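Local atomic coordinates of citrate lyase (Yersinia pestis, PDB entry 3QLL), a protein that is a putative citrate lyase beta subunit, probably a magnesium-dependent lyase of the HpcH/HpaI aldolase family, encoded in a virulence operon of the plague bacterium. Residues S128-S140 and T158-A172. Numbering follows the deposited sequence.
Sequences SLPDYLVLPKTES and TRLIGIIESVRGLNA
V134 spreads its two methyls between two isoleucines of the neighbouring strand: CG1 meets I163 CD1 at 3.8 Å, while CG2 lies beside I161 CB, the two side chains running alongside each other. CG1 stands opposite the backbone N (chi1 -177°), which sends it forward to I163 and leaves CG2 for I161. On the same face the Y132 ring brings CD1 obliquely to I161 CG1, 3.9 Å away; this face looks into the barrel, where R107 touches both V134 and I163. On the other face L133 CB rests on L160 CD2, and M151 packs against both leucines.

Between these layers strands 132-135 and 159-164, the fourth and fifth of an eight-stranded parallel barrel of TIM type, exchange regular backbone bonds. Further along, L135 O accepts from I163 N and from T138 OG1, which come to it from the two sides of its carbonyl plane; the hydroxyl thus ties the turn back onto its own strand. T138 N in turn donates to I163 O.

Farther out, K137 N donates a close but bent bond (2.6 Å, 137° at the hydrogen) to the anti lone pair of E165 OE2. S166 OG donates to the anti lone pair of E139 OE2 at 2.7 Å and, as N-cap of helix 167-171, accepts from G169 N at 3.2 Å. A water joins T138 O, E165 N and S166 OG. R168 lays its CD 3.5 Å from E139 OE1, but NE remains 4.4 Å from that oxygen, too far for a salt bridge.

E165 and nearby D192 are predicted magnesium ligands. The backbone grip on OE2 would orient the E165 carboxylate, and E165 OE1 lies close to D192 OD2, so the pair could share a magnesium ion there.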
ATOM      1  N   SER A 128     -34.502  20.259  10.020  1.00 95.51           N
ATOM      2  CA  SER A 128     -33.443  21.072   9.424  1.00101.63           C
ATOM      3  C   SER A 128     -32.147  20.285   9.260  1.00 98.14           C
ATOM      4  O   SER A 128     -31.663  19.654  10.201  1.00101.58           O
ATOM      5  CB  SER A 128     -33.209  22.344  10.239  1.00106.97           C
ATOM      6  OG  SER A 128     -34.395  23.118  10.315  1.00113.72           O
ATOM      7  N   LEU A 129     -31.554  20.384   8.076  1.00 88.37           N
ATOM      8  CA  LEU A 129     -30.408  19.555   7.732  1.00 87.70           C
ATOM      9  C   LEU A 129     -29.273  20.391   7.158  1.00 83.73           C
ATOM     10  O   LEU A 129     -29.508  21.305   6.363  1.00 78.40           O
ATOM     11  CB  LEU A 129     -30.803  18.450   6.751  1.00 90.02           C
ATOM     12  CG  LEU A 129     -31.839  17.454   7.281  1.00100.67           C
ATOM     13  CD1 LEU A 129     -32.425  16.636   6.137  1.00105.23           C
ATOM     14  CD2 LEU A 129     -31.253  16.547   8.352  1.00101.41           C
ATOM     15  N   PRO A 130     -28.027  20.021   7.512  1.00 74.49           N
ATOM     16  CA  PRO A 130     -26.859  20.735   6.991  1.00 70.55           C
ATOM     17  C   PRO A 130     -26.625  20.374   5.540  1.00 66.10           C
ATOM     18  O   PRO A 130     -27.199  19.395   5.069  1.00 65.44           O
ATOM     19  CB  PRO A 130     -25.711  20.184   7.836  1.00 71.29           C
ATOM     20  CG  PRO A 130     -26.150  18.756   8.115  1.00 64.69           C
ATOM     21  CD  PRO A 130     -27.653  18.840   8.311  1.00 64.30           C
ATOM     22  N   ASP A 131     -25.808  21.154   4.853  1.00 61.98           N
ATOM     23  CA  ASP A 131     -25.438  20.806   3.498  1.00 67.55           C
ATOM     24  C   ASP A 131     -24.607  19.527   3.443  1.00 65.85           C
ATOM     25  O   ASP A 131     -24.668  18.782   2.479  1.00 67.82           O
ATOM     26  CB  ASP A 131     -24.657  21.951   2.853  1.00 70.08           C
ATOM     27  CG  ASP A 131     -25.365  23.268   2.990  1.00 83.88           C
ATOM     28  OD1 ASP A 131     -26.482  23.380   2.448  1.00 89.78           O
ATOM     29  OD2 ASP A 131     -24.839  24.163   3.684  1.00 82.84           O
ATOM     30  N   TYR A 132     -23.787  19.309   4.473  1.00 59.73           N
ATOM     31  CA  TYR A 132     -22.924  18.155   4.578  1.00 54.99           C
ATOM     32  C   TYR A 132     -23.124  17.501   5.912  1.00 54.55           C
ATOM     33  O   TYR A 132     -23.027  18.151   6.945  1.00 59.09           O
ATOM     34  CB  TYR A 132     -21.453  18.535   4.415  1.00 55.19           C
ATOM     35  CG  TYR A 132     -21.102  19.053   3.059  1.00 55.66           C
ATOM     36  CD1 TYR A 132     -21.044  18.202   1.954  1.00 49.10           C
ATOM     37  CD2 TYR A 132     -20.868  20.407   2.862  1.00 62.68           C
ATOM     38  CE1 TYR A 132     -20.721  18.693   0.706  1.00 55.46           C
ATOM     39  CE2 TYR A 132     -20.553  20.913   1.619  1.00 64.02           C
ATOM     40  CZ  TYR A 132     -20.481  20.053   0.544  1.00 66.59           C
ATOM     41  OH  TYR A 132     -20.157  20.570  -0.686  1.00 70.17           O
ATOM     42  N   LEU A 133     -23.420  16.212   5.899  1.00 49.67           N
ATOM     43  CA  LEU A 133     -23.474  15.439   7.108  1.00 49.02           C
ATOM     44  C   LEU A 133     -22.181  14.641   7.209  1.00 49.96           C
ATOM     45  O   LEU A 133     -21.907  13.797   6.375  1.00 45.96           O
ATOM     46  CB  LEU A 133     -24.673  14.492   7.090  1.00 55.41           C
ATOM     47  CG  LEU A 133     -24.835  13.871   8.478  1.00 66.89           C
ATOM     48  CD1 LEU A 133     -24.951  14.981   9.526  1.00 68.65           C
ATOM     49  CD2 LEU A 133     -25.990  12.911   8.554  1.00 74.36           C
ATOM     50  N   VAL A 134     -21.373  14.924   8.219  1.00 48.23           N
ATOM     51  CA  VAL A 134     -20.069  14.289   8.368  1.00 52.15           C
ATOM     52  C   VAL A 134     -20.166  13.134   9.369  1.00 47.42           C
ATOM     53  O   VAL A 134     -20.526  13.327  10.517  1.00 52.68           O
ATOM     54  CB  VAL A 134     -18.972  15.311   8.817  1.00 44.12           C
ATOM     55  CG1 VAL A 134     -17.602  14.665   8.902  1.00 41.46           C
ATOM     56  CG2 VAL A 134     -18.940  16.491   7.864  1.00 48.88           C
ATOM     57  N   LEU A 135     -19.916  11.921   8.891  1.00 45.51           N
ATOM     58  CA  LEU A 135     -20.058  10.730   9.712  1.00 48.65           C
ATOM     59  C   LEU A 135     -18.697  10.180  10.156  1.00 52.66           C
ATOM     60  O   LEU A 135     -17.909   9.735   9.310  1.00 57.12           O
ATOM     61  CB  LEU A 135     -20.825   9.657   8.945  1.00 51.84           C
ATOM     62  CG  LEU A 135     -21.017   8.379   9.761  1.00 56.51           C
ATOM     63  CD1 LEU A 135     -22.009   8.682  10.898  1.00 47.12           C
ATOM     64  CD2 LEU A 135     -21.449   7.187   8.872  1.00 56.90           C
ATOM     65  N   PRO A 136     -18.423  10.180  11.474  1.00 46.91           N
ATOM     66  CA  PRO A 136     -17.171   9.647  12.025  1.00 44.10           C
ATOM     67  C   PRO A 136     -17.124   8.145  11.945  1.00 49.88           C
ATOM     68  O   PRO A 136     -18.175   7.478  11.896  1.00 46.92           O
ATOM     69  CB  PRO A 136     -17.225  10.062  13.514  1.00 46.69           C
ATOM     70  CG  PRO A 136     -18.613  10.192  13.801  1.00 50.40           C
ATOM     71  CD  PRO A 136     -19.301  10.676  12.541  1.00 53.39           C
ATOM     72  N   LYS A 137     -15.906   7.627  11.935  1.00 53.37           N
ATOM     73  CA  LYS A 137     -15.688   6.197  11.961  1.00 47.80           C
ATOM     74  C   LYS A 137     -16.512   5.447  10.903  1.00 51.70           C
ATOM     75  O   LYS A 137     -17.144   4.436  11.203  1.00 57.03           O
ATOM     76  CB  LYS A 137     -15.971   5.647  13.364  1.00 47.65           C
ATOM     77  CG  LYS A 137     -14.950   4.633  13.822  1.00 67.86           C
ATOM     78  CD  LYS A 137     -15.351   3.939  15.125  1.00 90.83           C
ATOM     79  CE  LYS A 137     -14.271   2.951  15.584  1.00108.43           C
ATOM     80  NZ  LYS A 137     -12.902   3.558  15.740  1.00120.50           N
ATOM     81  N   THR A 138     -16.507   5.942   9.672  1.00 48.61           N
ATOM     82  CA  THR A 138     -17.167   5.254   8.572  1.00 47.75           C
ATOM     83  C   THR A 138     -16.372   3.987   8.244  1.00 42.46           C
ATOM     84  O   THR A 138     -15.146   4.054   8.037  1.00 43.33           O
ATOM     85  CB  THR A 138     -17.246   6.147   7.348  1.00 48.57           C
ATOM     86  OG1 THR A 138     -18.047   7.274   7.680  1.00 46.56           O
ATOM     87  CG2 THR A 138     -17.895   5.406   6.174  1.00 41.65           C
ATOM     88  N   GLU A 139     -17.045   2.833   8.362  1.00 42.10           N
ATOM     89  CA  GLU A 139     -16.328   1.551   8.308  1.00 46.17           C
ATOM     90  C   GLU A 139     -16.877   0.593   7.265  1.00 40.65           C
ATOM     91  O   GLU A 139     -16.365  -0.513   7.076  1.00 50.99           O
ATOM     92  CB  GLU A 139     -16.299   0.900   9.676  1.00 45.85           C
ATOM     93  CG  GLU A 139     -15.253   1.582  10.588  1.00 53.44           C
ATOM     94  CD  GLU A 139     -15.064   0.863  11.913  1.00 52.55           C
ATOM     95  OE1 GLU A 139     -16.021   0.250  12.426  1.00 65.91           O
ATOM     96  OE2 GLU A 139     -13.948   0.860  12.421  1.00 56.34           O
ATOM     97  N   SER A 140     -17.891   1.030   6.534  1.00 38.03           N
ATOM     98  CA  SER A 140     -18.507   0.161   5.540  1.00 48.31           C
ATOM     99  C   SER A 140     -19.350   1.001   4.641  1.00 42.03           C
ATOM    100  O   SER A 140     -19.625   2.150   4.941  1.00 40.48           O
ATOM    101  CB  SER A 140     -19.405  -0.904   6.209  1.00 50.66           C
ATOM    102  OG  SER A 140     -20.671  -0.306   6.489  1.00 52.05           O
ATOM    103  N   THR A 158     -29.161  16.877   0.997  1.00 77.48           N
ATOM    104  CA  THR A 158     -28.036  16.802   1.920  1.00 73.00           C
ATOM    105  C   THR A 158     -27.015  15.760   1.464  1.00 71.62           C
ATOM    106  O   THR A 158     -27.352  14.596   1.247  1.00 76.06           O
ATOM    107  CB  THR A 158     -28.492  16.445   3.323  1.00 74.50           C
ATOM    108  OG1 THR A 158     -29.259  17.517   3.883  1.00 90.92           O
ATOM    109  CG2 THR A 158     -27.277  16.146   4.189  1.00 64.51           C
ATOM    110  N   ARG A 159     -25.767  16.175   1.363  1.00 59.99           N
ATOM    111  CA  ARG A 159     -24.718  15.288   0.910  1.00 56.35           C
ATOM    112  C   ARG A 159     -23.900  14.776   2.080  1.00 57.19           C
ATOM    113  O   ARG A 159     -23.920  15.386   3.162  1.00 52.23           O
ATOM    114  CB  ARG A 159     -23.841  15.980  -0.138  1.00 56.37           C
ATOM    115  CG  ARG A 159     -24.583  16.230  -1.437  1.00 55.98           C
ATOM    116  CD  ARG A 159     -23.637  16.787  -2.486  1.00 84.09           C
ATOM    117  NE  ARG A 159     -22.687  15.781  -2.974  1.00 83.65           N
ATOM    118  CZ  ARG A 159     -22.933  14.950  -3.977  1.00 79.12           C
ATOM    119  NH1 ARG A 159     -24.122  14.981  -4.569  1.00 92.99           N
ATOM    120  NH2 ARG A 159     -22.009  14.065  -4.366  1.00 73.79           N
ATOM    121  N   LEU A 160     -23.215  13.647   1.865  1.00 43.11           N
ATOM    122  CA  LEU A 160     -22.485  12.982   2.930  1.00 42.33           C
ATOM    123  C   LEU A 160     -20.989  13.145   2.815  1.00 49.88           C
ATOM    124  O   LEU A 160     -20.447  13.267   1.729  1.00 51.58           O
ATOM    125  CB  LEU A 160     -22.821  11.484   2.970  1.00 45.13           C
ATOM    126  CG  LEU A 160     -24.296  11.139   3.039  1.00 50.02           C
ATOM    127  CD1 LEU A 160     -24.496   9.629   3.136  1.00 42.48           C
ATOM    128  CD2 LEU A 160     -24.894  11.865   4.232  1.00 47.02           C
ATOM    129  N   ILE A 161     -20.329  13.187   3.958  1.00 48.80           N
ATOM    130  CA  ILE A 161     -18.886  13.077   4.027  1.00 43.70           C
ATOM    131  C   ILE A 161     -18.538  11.978   5.035  1.00 46.68           C
ATOM    132  O   ILE A 161     -18.941  12.057   6.201  1.00 49.34           O
ATOM    133  CB  ILE A 161     -18.226  14.408   4.509  1.00 50.25           C
ATOM    134  CG1 ILE A 161     -18.597  15.569   3.587  1.00 42.65           C
ATOM    135  CG2 ILE A 161     -16.716  14.248   4.595  1.00 48.62           C
ATOM    136  CD1 ILE A 161     -18.022  15.483   2.199  1.00 39.96           C
ATOM    137  N   GLY A 162     -17.769  10.977   4.613  1.00 44.21           N
ATOM    138  CA  GLY A 162     -17.356   9.917   5.521  1.00 39.04           C
ATOM    139  C   GLY A 162     -15.951  10.187   6.057  1.00 42.54           C
ATOM    140  O   GLY A 162     -15.145  10.843   5.384  1.00 39.90           O
ATOM    141  N   ILE A 163     -15.686   9.796   7.300  1.00 44.55           N
ATOM    142  CA  ILE A 163     -14.325   9.887   7.843  1.00 42.56           C
ATOM    143  C   ILE A 163     -13.714   8.489   7.909  1.00 47.82           C
ATOM    144  O   ILE A 163     -14.250   7.597   8.578  1.00 43.79           O
ATOM    145  CB  ILE A 163     -14.283  10.524   9.238  1.00 39.27           C
ATOM    146  CG1 ILE A 163     -14.887  11.923   9.207  1.00 43.49           C
ATOM    147  CG2 ILE A 163     -12.848  10.549   9.791  1.00 44.08           C
ATOM    148  CD1 ILE A 163     -14.835  12.607  10.552  1.00 38.50           C
ATOM    149  N   ILE A 164     -12.558   8.327   7.272  1.00 48.39           N
ATOM    150  CA  ILE A 164     -11.811   7.099   7.343  1.00 41.05           C
ATOM    151  C   ILE A 164     -10.751   7.256   8.443  1.00 49.04           C
ATOM    152  O   ILE A 164      -9.744   7.911   8.255  1.00 45.99           O
ATOM    153  CB  ILE A 164     -11.166   6.786   5.983  1.00 40.85           C
ATOM    154  CG1 ILE A 164     -12.250   6.790   4.899  1.00 45.05           C
ATOM    155  CG2 ILE A 164     -10.506   5.423   5.922  1.00 38.47           C
ATOM    156  CD1 ILE A 164     -13.234   5.614   4.979  1.00 37.92           C
ATOM    157  N   GLU A 165     -11.041   6.719   9.628  1.00 55.45           N
ATOM    158  CA  GLU A 165     -10.130   6.878  10.778  1.00 55.73           C
ATOM    159  C   GLU A 165      -9.723   5.533  11.407  1.00 51.24           C
ATOM    160  O   GLU A 165      -9.246   5.513  12.529  1.00 44.18           O
ATOM    161  CB  GLU A 165     -10.721   7.785  11.863  1.00 50.09           C
ATOM    162  CG  GLU A 165     -12.236   7.769  11.977  1.00 51.23           C
ATOM    163  CD  GLU A 165     -12.773   8.880  12.876  1.00 57.97           C
ATOM    164  OE1 GLU A 165     -11.992   9.745  13.367  1.00 64.96           O
ATOM    165  OE2 GLU A 165     -14.004   8.937  13.031  1.00 67.37           O
ATOM    166  N   SER A 166     -10.081   4.415  10.792  1.00 47.19           N
ATOM    167  CA  SER A 166      -9.760   3.098  11.396  1.00 41.97           C
ATOM    168  C   SER A 166      -9.227   2.089  10.379  1.00 44.41           C
ATOM    169  O   SER A 166      -9.451   2.237   9.180  1.00 44.59           O
ATOM    170  CB  SER A 166     -11.000   2.544  12.110  1.00 40.44           C
ATOM    171  OG  SER A 166     -12.031   2.280  11.170  1.00 48.11           O
ATOM    172  N   VAL A 167      -8.493   1.083  10.854  1.00 46.73           N
ATOM    173  CA  VAL A 167      -8.049   0.000   9.986  1.00 52.08           C
ATOM    174  C   VAL A 167      -9.234  -0.671   9.245  1.00 53.66           C
ATOM    175  O   VAL A 167      -9.140  -0.981   8.044  1.00 45.55           O
ATOM    176  CB  VAL A 167      -7.274  -1.067  10.771  1.00 56.22           C
ATOM    177  CG1 VAL A 167      -7.044  -2.288   9.884  1.00 57.78           C
ATOM    178  CG2 VAL A 167      -5.955  -0.508  11.236  1.00 59.81           C
ATOM    179  N   ARG A 168     -10.315  -0.945   9.968  1.00 47.54           N
ATOM    180  CA  ARG A 168     -11.494  -1.515   9.329  1.00 50.58           C
ATOM    181  C   ARG A 168     -12.051  -0.624   8.189  1.00 51.65           C
ATOM    182  O   ARG A 168     -12.308  -1.114   7.071  1.00 48.77           O
ATOM    183  CB  ARG A 168     -12.555  -1.755  10.397  1.00 52.91           C
ATOM    184  CG  ARG A 168     -13.702  -2.633  10.037  1.00 64.39           C
ATOM    185  CD  ARG A 168     -14.662  -2.771  11.232  1.00 80.06           C
ATOM    186  NE  ARG A 168     -14.227  -3.777  12.200  1.00 84.36           N
ATOM    187  CZ  ARG A 168     -14.482  -5.076  12.046  1.00 91.40           C
ATOM    188  NH1 ARG A 168     -15.130  -5.490  10.957  1.00 89.25           N
ATOM    189  NH2 ARG A 168     -14.072  -5.963  12.948  1.00 89.39           N
ATOM    190  N   GLY A 169     -12.137   0.684   8.441  1.00 51.02           N
ATOM    191  CA  GLY A 169     -12.534   1.639   7.422  1.00 45.48           C
ATOM    192  C   GLY A 169     -11.577   1.659   6.234  1.00 46.76           C
ATOM    193  O   GLY A 169     -12.013   1.657   5.080  1.00 48.30           O
ATOM    194  N   LEU A 170     -10.278   1.694   6.509  1.00 42.84           N
ATOM    195  CA  LEU A 170      -9.290   1.703   5.447  1.00 38.19           C
ATOM    196  C   LEU A 170      -9.371   0.451   4.551  1.00 41.45           C
ATOM    197  O   LEU A 170      -9.299   0.556   3.329  1.00 50.26           O
ATOM    198  CB  LEU A 170      -7.888   1.815   6.041  1.00 55.84           C
ATOM    199  CG  LEU A 170      -6.792   1.944   4.983  1.00 60.37           C
ATOM    200  CD1 LEU A 170      -6.969   3.203   4.167  1.00 56.12           C
ATOM    201  CD2 LEU A 170      -5.459   1.933   5.694  1.00 70.76           C
ATOM    202  N   ASN A 171      -9.529  -0.725   5.157  1.00 39.60           N
ATOM    203  CA  ASN A 171      -9.622  -1.977   4.385  1.00 41.20           C
ATOM    204  C   ASN A 171     -10.889  -2.035   3.512  1.00 45.34           C
ATOM    205  O   ASN A 171     -10.956  -2.799   2.566  1.00 43.19           O
ATOM    206  CB  ASN A 171      -9.504  -3.225   5.287  1.00 47.61           C
ATOM    207  CG  ASN A 171      -8.077  -3.447   5.747  1.00 56.59           C
ATOM    208  OD1 ASN A 171      -7.140  -2.966   5.121  1.00 65.30           O
ATOM    209  ND2 ASN A 171      -7.902  -4.150   6.834  1.00 52.95           N
ATOM    210  N   ALA A 172     -11.901  -1.253   3.869  1.00 47.24           N
ATOM    211  CA  ALA A 172     -13.112  -1.234   3.079  1.00 37.61           C
ATOM    212  C   ALA A 172     -13.226   0.069   2.283  1.00 37.69           C
ATOM    213  O   ALA A 172     -14.314   0.392   1.818  1.00 41.66           O
ATOM    214  CB  ALA A 172     -14.340  -1.417   3.980  1.00 36.93           C
TER
HETATM  215  O   HOH W   1     -13.091   4.542   9.935  1.00 33.61           O